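Local coordinates for protein putative methyltransferase from antibiotic biosynthesis pathway (Anabaena variabilis ATCC 29413, PDB 3EGE) that probably acts as an S-adenosylmethionine-dependent methyltransferase with a Rossmann-like fold, at residues V23-N28 against Y252-T257; E116-R119 against T125-L128; Y60-S65 against L88-K93. All coordinates share one frame; numbering follows the deposited sequence.

Contact 1 (V23-N28 against Y252-T257); sequences VNAIIN and YRFIYT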
loop_
_atom_site.group_PDB
_atom_site.type_symbol
_atom_site.label_atom_id
_atom_site.label_comp_id
_atom_site.label_asym_id
_atom_site.label_seq_id
_atom_site.Cartn_x
_atom_site.Cartn_y
_atom_site.Cartn_z
ATOM N N VAL A 23 8.829 -2.633 -5.664
ATOM C CA VAL A 23 10.103 -2.854 -4.941
ATOM C C VAL A 23 11.212 -1.949 -5.487
ATOM O O VAL A 23 11.910 -1.321 -4.702
ATOM C CB VAL A 23 10.580 -4.345 -4.996
ATOM C CG1 VAL A 23 11.936 -4.508 -4.319
ATOM C CG2 VAL A 23 9.525 -5.276 -4.390
ATOM N N ASN A 24 11.367 -1.903 -6.815
ATOM C CA ASN A 24 12.355 -1.020 -7.475
ATOM C C ASN A 24 12.123 0.470 -7.134
ATOM O O ASN A 24 13.083 1.206 -6.898
ATOM C CB ASN A 24 12.364 -1.206 -9.012
ATOM C CG ASN A 24 12.873 -2.592 -9.467
ATOM O OD1 ASN A 24 13.515 -3.317 -8.727
ATOM N ND2 ASN A 24 12.554 -2.949 -10.700
ATOM N N ALA A 25 10.850 0.874 -7.090
ATOM C CA ALA A 25 10.438 2.235 -6.693
ATOM C C ALA A 25 10.879 2.544 -5.254
ATOM O O ALA A 25 11.489 3.585 -5.007
ATOM C CB ALA A 25 8.901 2.405 -6.833
ATOM N N ILE A 26 10.587 1.627 -4.329
ATOM C CA ILE A 26 10.986 1.757 -2.900
ATOM C C ILE A 26 12.519 1.790 -2.767
ATOM O O ILE A 26 13.069 2.661 -2.083
ATOM C CB ILE A 26 10.431 0.605 -2.037
ATOM C CG1 ILE A 26 8.887 0.607 -2.020
ATOM C CG2 ILE A 26 10.930 0.701 -0.578
ATOM C CD1 ILE A 26 8.298 -0.756 -1.613
ATOM N N ILE A 27 13.196 0.857 -3.439
ATOM C CA ILE A 27 14.658 0.794 -3.439
ATOM C C ILE A 27 15.278 2.100 -3.948
ATOM O O ILE A 27 16.242 2.586 -3.350
ATOM C CB ILE A 27 15.194 -0.441 -4.252
ATOM C CG1 ILE A 27 14.876 -1.752 -3.517
ATOM C CG2 ILE A 27 16.725 -0.371 -4.497
ATOM C CD1 ILE A 27 15.641 -1.994 -2.206
ATOM N N ASN A 28 14.718 2.668 -5.025
ATOM C CA ASN A 28 15.243 3.920 -5.600
ATOM C C ASN A 28 15.065 5.118 -4.658
ATOM O O ASN A 28 16.004 5.900 -4.472
ATOM C CB ASN A 28 14.694 4.162 -7.014
ATOM C CG ASN A 28 15.176 3.094 -8.021
ATOM O OD1 ASN A 28 16.324 2.628 -7.971
ATOM N ND2 ASN A 28 14.294 2.711 -8.938
ATOM N N TYR A 252 -2.496 6.819 -6.111
ATOM C CA TYR A 252 -1.389 6.254 -5.330
ATOM C C TYR A 252 -0.191 7.187 -5.456
ATOM O O TYR A 252 0.146 7.654 -6.567
ATOM C CB TYR A 252 -1.043 4.831 -5.746
ATOM C CG TYR A 252 -2.141 3.847 -5.427
ATOM C CD1 TYR A 252 -3.199 3.625 -6.348
ATOM C CD2 TYR A 252 -2.154 3.162 -4.217
ATOM C CE1 TYR A 252 -4.246 2.707 -6.076
ATOM C CE2 TYR A 252 -3.190 2.217 -3.907
ATOM C CZ TYR A 252 -4.245 1.996 -4.851
ATOM O OH TYR A 252 -5.290 1.108 -4.604
ATOM N N ARG A 253 0.434 7.445 -4.301
ATOM C CA ARG A 253 1.520 8.408 -4.174
ATOM C C ARG A 253 2.620 7.947 -3.211
ATOM O O ARG A 253 2.334 7.407 -2.135
ATOM C CB ARG A 253 0.956 9.710 -3.577
ATOM C CG ARG A 253 -0.066 10.460 -4.403
ATOM C CD ARG A 253 0.605 11.212 -5.563
ATOM N NE ARG A 253 -0.368 11.915 -6.379
ATOM C CZ ARG A 253 -1.196 11.368 -7.277
ATOM N NH1 ARG A 253 -1.207 10.081 -7.516
ATOM N NH2 ARG A 253 -2.042 12.133 -7.944
ATOM N N PHE A 254 3.874 8.182 -3.607
ATOM C CA PHE A 254 5.009 8.017 -2.700
ATOM C C PHE A 254 5.223 9.378 -2.040
ATOM O O PHE A 254 5.341 10.381 -2.746
ATOM C CB PHE A 254 6.298 7.587 -3.402
ATOM C CG PHE A 254 6.343 6.136 -3.747
ATOM C CD1 PHE A 254 6.587 5.194 -2.761
ATOM C CD2 PHE A 254 6.161 5.699 -5.066
ATOM C CE1 PHE A 254 6.653 3.814 -3.073
ATOM C CE2 PHE A 254 6.202 4.313 -5.391
ATOM C CZ PHE A 254 6.459 3.375 -4.390
ATOM N N ILE A 255 5.160 9.409 -0.706
ATOM C CA ILE A 255 5.548 10.569 0.102
ATOM C C ILE A 255 6.915 10.145 0.672
ATOM O O ILE A 255 7.049 9.027 1.198
ATOM C CB ILE A 255 4.636 10.850 1.315
ATOM C CG1 ILE A 255 3.245 11.304 0.926
ATOM C CG2 ILE A 255 5.198 11.992 2.142
ATOM C CD1 ILE A 255 2.402 11.517 2.201
ATOM N N TYR A 256 7.902 11.041 0.571
ATOM C CA TYR A 256 9.247 10.760 1.039
ATOM C C TYR A 256 10.043 11.994 1.438
ATOM O O TYR A 256 9.867 13.077 0.870
ATOM C CB TYR A 256 10.035 9.963 -0.017
ATOM C CG TYR A 256 10.164 10.680 -1.340
ATOM C CD1 TYR A 256 9.146 10.602 -2.294
ATOM C CD2 TYR A 256 11.304 11.444 -1.650
ATOM C CE1 TYR A 256 9.246 11.264 -3.529
ATOM C CE2 TYR A 256 11.411 12.116 -2.892
ATOM C CZ TYR A 256 10.374 12.021 -3.821
ATOM O OH TYR A 256 10.440 12.683 -5.034
ATOM N N THR A 257 10.921 11.795 2.420
ATOM C CA THR A 257 11.831 12.826 2.877
ATOM C C THR A 257 13.026 12.976 1.923
ATOM O O THR A 257 13.434 12.035 1.227
ATOM C CB THR A 257 12.363 12.557 4.279
ATOM O OG1 THR A 257 12.856 11.215 4.335
ATOM C CG2 THR A 257 11.273 12.747 5.313
#

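Contact 2 (E116-R119 against T125-L128); sequences EMQR and TIVL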
loop_
_atom_site.group_PDB
_atom_site.type_symbol
_atom_site.label_atom_id
_atom_site.label_comp_id
_atom_site.label_asym_id
_atom_site.label_seq_id
_atom_site.Cartn_x
_atom_site.Cartn_y
_atom_site.Cartn_z
ATOM N N GLU A 116 7.820 8.710 15.714
ATOM C CA GLU A 116 8.510 7.424 15.937
ATOM C C GLU A 116 9.459 7.034 14.793
ATOM O O GLU A 116 10.536 6.503 15.057
ATOM C CB GLU A 116 7.500 6.268 16.189
ATOM C CG GLU A 116 6.867 6.190 17.574
ATOM C CD GLU A 116 7.875 5.860 18.653
ATOM O OE1 GLU A 116 8.539 6.790 19.185
ATOM O OE2 GLU A 116 7.998 4.668 18.980
HETATM N N MSE A 117 9.054 7.272 13.547
HETATM C CA MSE A 117 9.906 6.990 12.386
HETATM C C MSE A 117 11.146 7.863 12.412
HETATM O O MSE A 117 12.246 7.366 12.200
HETATM C CB MSE A 117 9.172 7.188 11.058
HETATM C CG MSE A 117 8.036 6.173 10.839
HETATM SE SE MSE A 117 7.049 6.584 9.279
HETATM C CE MSE A 117 5.621 5.154 9.392
ATOM N N GLN A 118 10.955 9.154 12.692
ATOM C CA GLN A 118 12.056 10.089 12.826
ATOM C C GLN A 118 13.003 9.707 13.981
ATOM O O GLN A 118 14.214 9.869 13.860
ATOM C CB GLN A 118 11.519 11.531 12.974
ATOM C CG GLN A 118 12.603 12.630 13.104
ATOM C CD GLN A 118 13.623 12.659 11.951
ATOM O OE1 GLN A 118 13.274 12.503 10.770
ATOM N NE2 GLN A 118 14.877 12.910 12.296
ATOM N N ARG A 119 12.451 9.182 15.074
ATOM C CA ARG A 119 13.250 8.802 16.255
ATOM C C ARG A 119 14.220 7.649 15.965
ATOM O O ARG A 119 15.373 7.666 16.434
ATOM C CB ARG A 119 12.315 8.424 17.415
ATOM C CG ARG A 119 13.002 8.033 18.724
ATOM C CD ARG A 119 12.029 7.570 19.793
ATOM N NE ARG A 119 11.319 6.343 19.415
ATOM C CZ ARG A 119 11.826 5.114 19.457
ATOM N NH1 ARG A 119 13.090 4.888 19.778
ATOM N NH2 ARG A 119 11.062 4.108 19.096
ATOM N N THR A 125 16.229 7.934 4.404
ATOM C CA THR A 125 14.953 8.511 4.070
ATOM C C THR A 125 13.762 7.641 4.498
ATOM O O THR A 125 13.874 6.412 4.661
ATOM C CB THR A 125 14.887 8.828 2.531
ATOM O OG1 THR A 125 14.688 7.632 1.790
ATOM C CG2 THR A 125 16.180 9.538 2.029
ATOM N N ILE A 126 12.646 8.339 4.717
ATOM C CA ILE A 126 11.361 7.766 5.043
ATOM C C ILE A 126 10.638 7.706 3.680
ATOM O O ILE A 126 10.572 8.719 2.984
ATOM C CB ILE A 126 10.603 8.618 6.097
ATOM C CG1 ILE A 126 11.390 8.651 7.433
ATOM C CG2 ILE A 126 9.218 8.050 6.331
ATOM C CD1 ILE A 126 10.772 9.547 8.520
ATOM N N VAL A 127 10.203 6.511 3.284
ATOM C CA VAL A 127 9.496 6.273 2.028
ATOM C C VAL A 127 8.107 5.682 2.361
ATOM O O VAL A 127 8.011 4.573 2.853
ATOM C CB VAL A 127 10.289 5.286 1.110
ATOM C CG1 VAL A 127 9.537 5.045 -0.245
ATOM C CG2 VAL A 127 11.721 5.794 0.873
ATOM N N LEU A 128 7.045 6.438 2.084
ATOM C CA LEU A 128 5.664 5.998 2.333
ATOM C C LEU A 128 4.931 5.801 1.002
ATOM O O LEU A 128 4.904 6.716 0.220
ATOM C CB LEU A 128 4.915 7.058 3.174
ATOM C CG LEU A 128 5.591 7.538 4.480
ATOM C CD1 LEU A 128 4.714 8.591 5.211
ATOM C CD2 LEU A 128 5.917 6.380 5.411
#

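Contact 3 (Y60-S65 against L88-K93); sequences YAVEPS and LALPDK. With EDO (1,2-ethanediol), chain B.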
loop_
_atom_site.group_PDB
_atom_site.type_symbol
_atom_site.label_atom_id
_atom_site.label_comp_id
_atom_site.label_asym_id
_atom_site.label_seq_id
_atom_site.Cartn_x
_atom_site.Cartn_y
_atom_site.Cartn_z
ATOM N N TYR A 60 13.614 -4.626 9.812
ATOM C CA TYR A 60 12.926 -4.778 11.095
ATOM C C TYR A 60 11.429 -4.541 10.781
ATOM O O TYR A 60 10.998 -3.402 10.588
ATOM C CB TYR A 60 13.444 -3.805 12.166
ATOM C CG TYR A 60 14.922 -3.911 12.537
ATOM C CD1 TYR A 60 15.642 -5.111 12.414
ATOM C CD2 TYR A 60 15.578 -2.811 13.111
ATOM C CE1 TYR A 60 16.991 -5.196 12.783
ATOM C CE2 TYR A 60 16.939 -2.888 13.492
ATOM C CZ TYR A 60 17.627 -4.084 13.321
ATOM O OH TYR A 60 18.941 -4.158 13.681
ATOM N N ALA A 61 10.674 -5.643 10.708
ATOM C CA ALA A 61 9.232 -5.637 10.392
ATOM C C ALA A 61 8.426 -5.403 11.652
ATOM O O ALA A 61 8.560 -6.162 12.597
ATOM C CB ALA A 61 8.815 -6.955 9.757
ATOM N N VAL A 62 7.597 -4.355 11.655
ATOM C CA VAL A 62 6.695 -4.044 12.781
ATOM C C VAL A 62 5.262 -4.138 12.255
ATOM O O VAL A 62 4.941 -3.450 11.300
ATOM C CB VAL A 62 6.965 -2.652 13.418
ATOM C CG1 VAL A 62 6.046 -2.418 14.633
ATOM C CG2 VAL A 62 8.470 -2.532 13.809
ATOM N N GLU A 63 4.446 -4.998 12.890
ATOM C CA GLU A 63 3.047 -5.251 12.528
ATOM C C GLU A 63 2.225 -5.647 13.768
ATOM O O GLU A 63 2.552 -6.648 14.369
ATOM C CB GLU A 63 3.002 -6.416 11.514
ATOM C CG GLU A 63 1.577 -6.953 11.148
ATOM C CD GLU A 63 0.632 -5.830 10.745
ATOM O OE1 GLU A 63 1.045 -4.982 9.929
ATOM O OE2 GLU A 63 -0.500 -5.770 11.270
ATOM N N PRO A 64 1.134 -4.912 14.120
ATOM C CA PRO A 64 0.340 -5.315 15.325
ATOM C C PRO A 64 -0.426 -6.655 15.229
ATOM O O PRO A 64 -0.625 -7.314 16.264
ATOM C CB PRO A 64 -0.677 -4.166 15.469
ATOM C CG PRO A 64 -0.866 -3.678 14.088
ATOM C CD PRO A 64 0.538 -3.709 13.504
ATOM N N SER A 65 -0.860 -7.025 14.020
ATOM C CA SER A 65 -1.611 -8.263 13.767
ATOM C C SER A 65 -0.795 -9.506 14.094
ATOM O O SER A 65 0.203 -9.792 13.419
ATOM C CB SER A 65 -2.064 -8.331 12.305
ATOM O OG SER A 65 -2.600 -9.598 11.977
ATOM N N LEU A 88 7.019 2.070 18.912
ATOM C CA LEU A 88 7.970 1.110 18.390
ATOM C C LEU A 88 8.958 0.728 19.496
ATOM O O LEU A 88 9.457 1.600 20.201
ATOM C CB LEU A 88 8.706 1.685 17.182
ATOM C CG LEU A 88 7.843 2.179 16.000
ATOM C CD1 LEU A 88 8.723 2.917 14.935
ATOM C CD2 LEU A 88 7.043 1.059 15.344
ATOM N N ALA A 89 9.230 -0.579 19.640
ATOM C CA ALA A 89 10.214 -1.102 20.611
ATOM C C ALA A 89 11.681 -0.917 20.147
ATOM O O ALA A 89 12.604 -1.146 20.909
ATOM C CB ALA A 89 9.957 -2.550 20.889
ATOM N N LEU A 90 11.884 -0.433 18.933
ATOM C CA LEU A 90 13.184 -0.267 18.332
ATOM C C LEU A 90 13.903 0.919 18.969
ATOM O O LEU A 90 13.264 1.929 19.219
ATOM C CB LEU A 90 13.017 -0.019 16.822
ATOM C CG LEU A 90 12.231 -1.070 16.022
ATOM C CD1 LEU A 90 12.086 -0.603 14.564
ATOM C CD2 LEU A 90 12.895 -2.451 16.157
ATOM N N PRO A 91 15.219 0.802 19.247
ATOM C CA PRO A 91 15.906 1.947 19.839
ATOM C C PRO A 91 16.018 3.184 18.939
ATOM O O PRO A 91 15.731 3.131 17.745
ATOM C CB PRO A 91 17.322 1.403 20.140
ATOM C CG PRO A 91 17.191 -0.069 20.092
ATOM C CD PRO A 91 16.138 -0.337 19.083
ATOM N N ASP A 92 16.423 4.285 19.562
ATOM C CA ASP A 92 16.703 5.542 18.869
ATOM C C ASP A 92 17.845 5.269 17.892
ATOM O O ASP A 92 18.797 4.542 18.236
ATOM C CB ASP A 92 17.240 6.608 19.848
ATOM C CG ASP A 92 16.210 7.165 20.811
ATOM O OD1 ASP A 92 15.018 6.899 20.721
ATOM O OD2 ASP A 92 16.627 7.945 21.671
ATOM N N LYS A 93 17.748 5.819 16.690
ATOM C CA LYS A 93 18.850 5.748 15.714
ATOM C C LYS A 93 19.373 4.308 15.471
ATOM O O LYS A 93 20.561 4.062 15.487
ATOM C CB LYS A 93 19.983 6.720 16.164
ATOM C CG LYS A 93 19.518 8.165 16.536
ATOM C CD LYS A 93 18.727 8.788 15.393
ATOM C CE LYS A 93 18.087 10.135 15.635
ATOM N NZ LYS A 93 16.997 10.338 14.551
HETATM C C1 EDO B . -1.298 -2.571 8.910
HETATM O O1 EDO B . -0.270 -2.483 9.894
HETATM C C2 EDO B . -0.684 -3.043 7.599
HETATM O O2 EDO B . -1.556 -4.003 6.997
#

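Contact 1 (V23-N28 against Y252-T257)
Helix 20-30 lies over one face of the central sheet, and in this contact Ala25 and Ile26 on its inner side meet Phe254 of strand 252-258. Phe254 carries the strand's whole share of the contact. Its CB leaves the backbone toward the helix, and with CG anti to the carbonyl carbon (chi1 -78°) the ring reaches across a CA-to-CA separation of 8.7 Å between Ile26 and Phe254. The contact is made at the far end of the ring, through CE1, CZ and CE2. Ala25 CB sits 3.6 Å from Phe254 CZ and equally near its neighbour CE2, so this one methyl rests against two adjoining ring carbons. On the other side of CZ, Phe254 CE1 meets Ile26 CG1 at 4.0 Å, the two side chains crossing at about a right angle. The junction is wholly apolar and small, with 108 Å² buried in all.

Strand 252-258 runs antiparallel to both of its neighbours, 126-131 and 172-181, an arrangement that matches the reversed strand near one end of the sheet in class I methyltransferases. The side chain of Val127 also touches Phe254, and the helix is held in turn by helix 47-53, where Leu52 packs on both Ile26 and Ile27.

Arg253, Ile255 and Thr257 lie on the opposite face of the sheet, against helix 158-169, with Ile255 on Leu165 and Arg253 on Leu158. The guanidinium of Arg253 also folds back on its own strand, NH1 bonding to Tyr252 O at 2.9 Å. That oxygen lies in the guanidinium plane, but the nitrogen stands well above the carbonyl plane, 61° out of it. Asp249 OD1 forms a salt bridge with the same NH1, which therefore has two oxygen partners.

Contact 2 (E116-R119 against T125-L128)
Met117, a selenomethionine, presses against Ile126 and Leu128 where the helix of a beta-alpha-beta unit (strand 97-101, helix 110-120, strand 126-131) returns to the sheet. Its CB, pointing toward the strand, meets Ile126 CD1 at 3.8 Å. Farther out, its selenium lies 3.9 Å from Ile126 CG2 and 4.0 Å from Leu128 CD2. The two branches of Ile126 thus touch different levels of one side chain: CD1 near the helix backbone and CG2 out at the selenium. The extended form of Met117 beyond CG (chi2 174°, chi3 -176°) carries SE and CE past Ile126 to Leu128. Leu128 directs its CB off to one side, but its CD2 comes back to the selenium. Gln118 adds a looser approach, its backbone N standing 4.2 Å from Ile126 CD1.

Val98 and Ser100 of the neighbouring strand 97-101 touch Met117, as does Phe107 from the loop ahead of the helix, while Thr169 and Leu165 of helix 158-169 pack on Ile126 and Leu128 respectively. These neighbours place the contact inside the Rossmann-like methyltransferase fold, on the face shared by helices 110-120 and 158-169.

On the side of the helix turned away from strand 126-131, toward segment 88-93, a salt bridge between Arg119 and Glu116 spans one turn. Asp92 supplies a second acid for Arg119 through NH1, and Leu88 N donates to Glu116 OE2, which links this turn to the loop before strand 97-101. Arg119 grips the Glu116 carboxylate side-on: both oxygens lie close to the guanidinium plane, yet the nitrogens approach from above the carboxylate plane, Arg119 NE standing 2.8 Å from Glu116 OE1 and Arg119 NH2 3.1 Å from Glu116 OE2.

Contact 3 (Y60-S65 against L88-K93)
The ring of Tyr60 meets Leu90 at a slant, methyl CD2 of Leu90 lying 4.1 Å from ring carbon CD2 of Tyr60, while Val37, Glu79 and Val95 also touch the tyrosine. The second flat group, the carboxylate of Glu63, takes its bonds on separate oxygens. Ser65 N donates to Glu63 OE2 at 3.0 Å from the anti side, 24° out of the carboxylate plane. Glu63 OE1 accepts hydrogen bonds from O1 of a 1,2-ethanediol molecule (2.8 Å) and from the backbone N of Gly44.

Strand 58-62 is second in order along the chain of this Rossmann-like sheet, and Glu63 follows directly. In class I methyltransferases an acidic residue here commonly holds the ribose hydroxyls of the cofactor; the diol, probably from the crystallisation liquor, places a hydroxyl at Glu63, consistent with such a role.

Val62 packs against both leucines of the irregular segment 88-93. Its CG1, anti to the backbone N (chi1 -177°), lies 3.7 Å from Leu88 CD2, whereas Val62 CG2 meets Leu90 CD1 at 4.2 Å. Ile120 of helix 110-120 touches both leucines, which lie between that helix and the sheet.

From the N terminus, segment 23-28 of helix 20-30 opens contact 1, and its partner 252-257 begins 224 residues after that segment ends, close to the C terminus. Contacts 3 and 2 are both nested inside that long loop. They follow in series: contact 3 joins strand 58-62 to the segment ahead of strand 97-101 and closes before contact 2 opens on helix 110-120 and ends on strand 126-131. All three reach one sheet. Contacts 1 and 2 touch where its strands 252-258 and 126-131 lie side by side, whereas contacts 2 and 3 meet between helix 110-120 and segment 88-93. Contacts 1 and 3 remain about 11 Å apart at their nearest atoms.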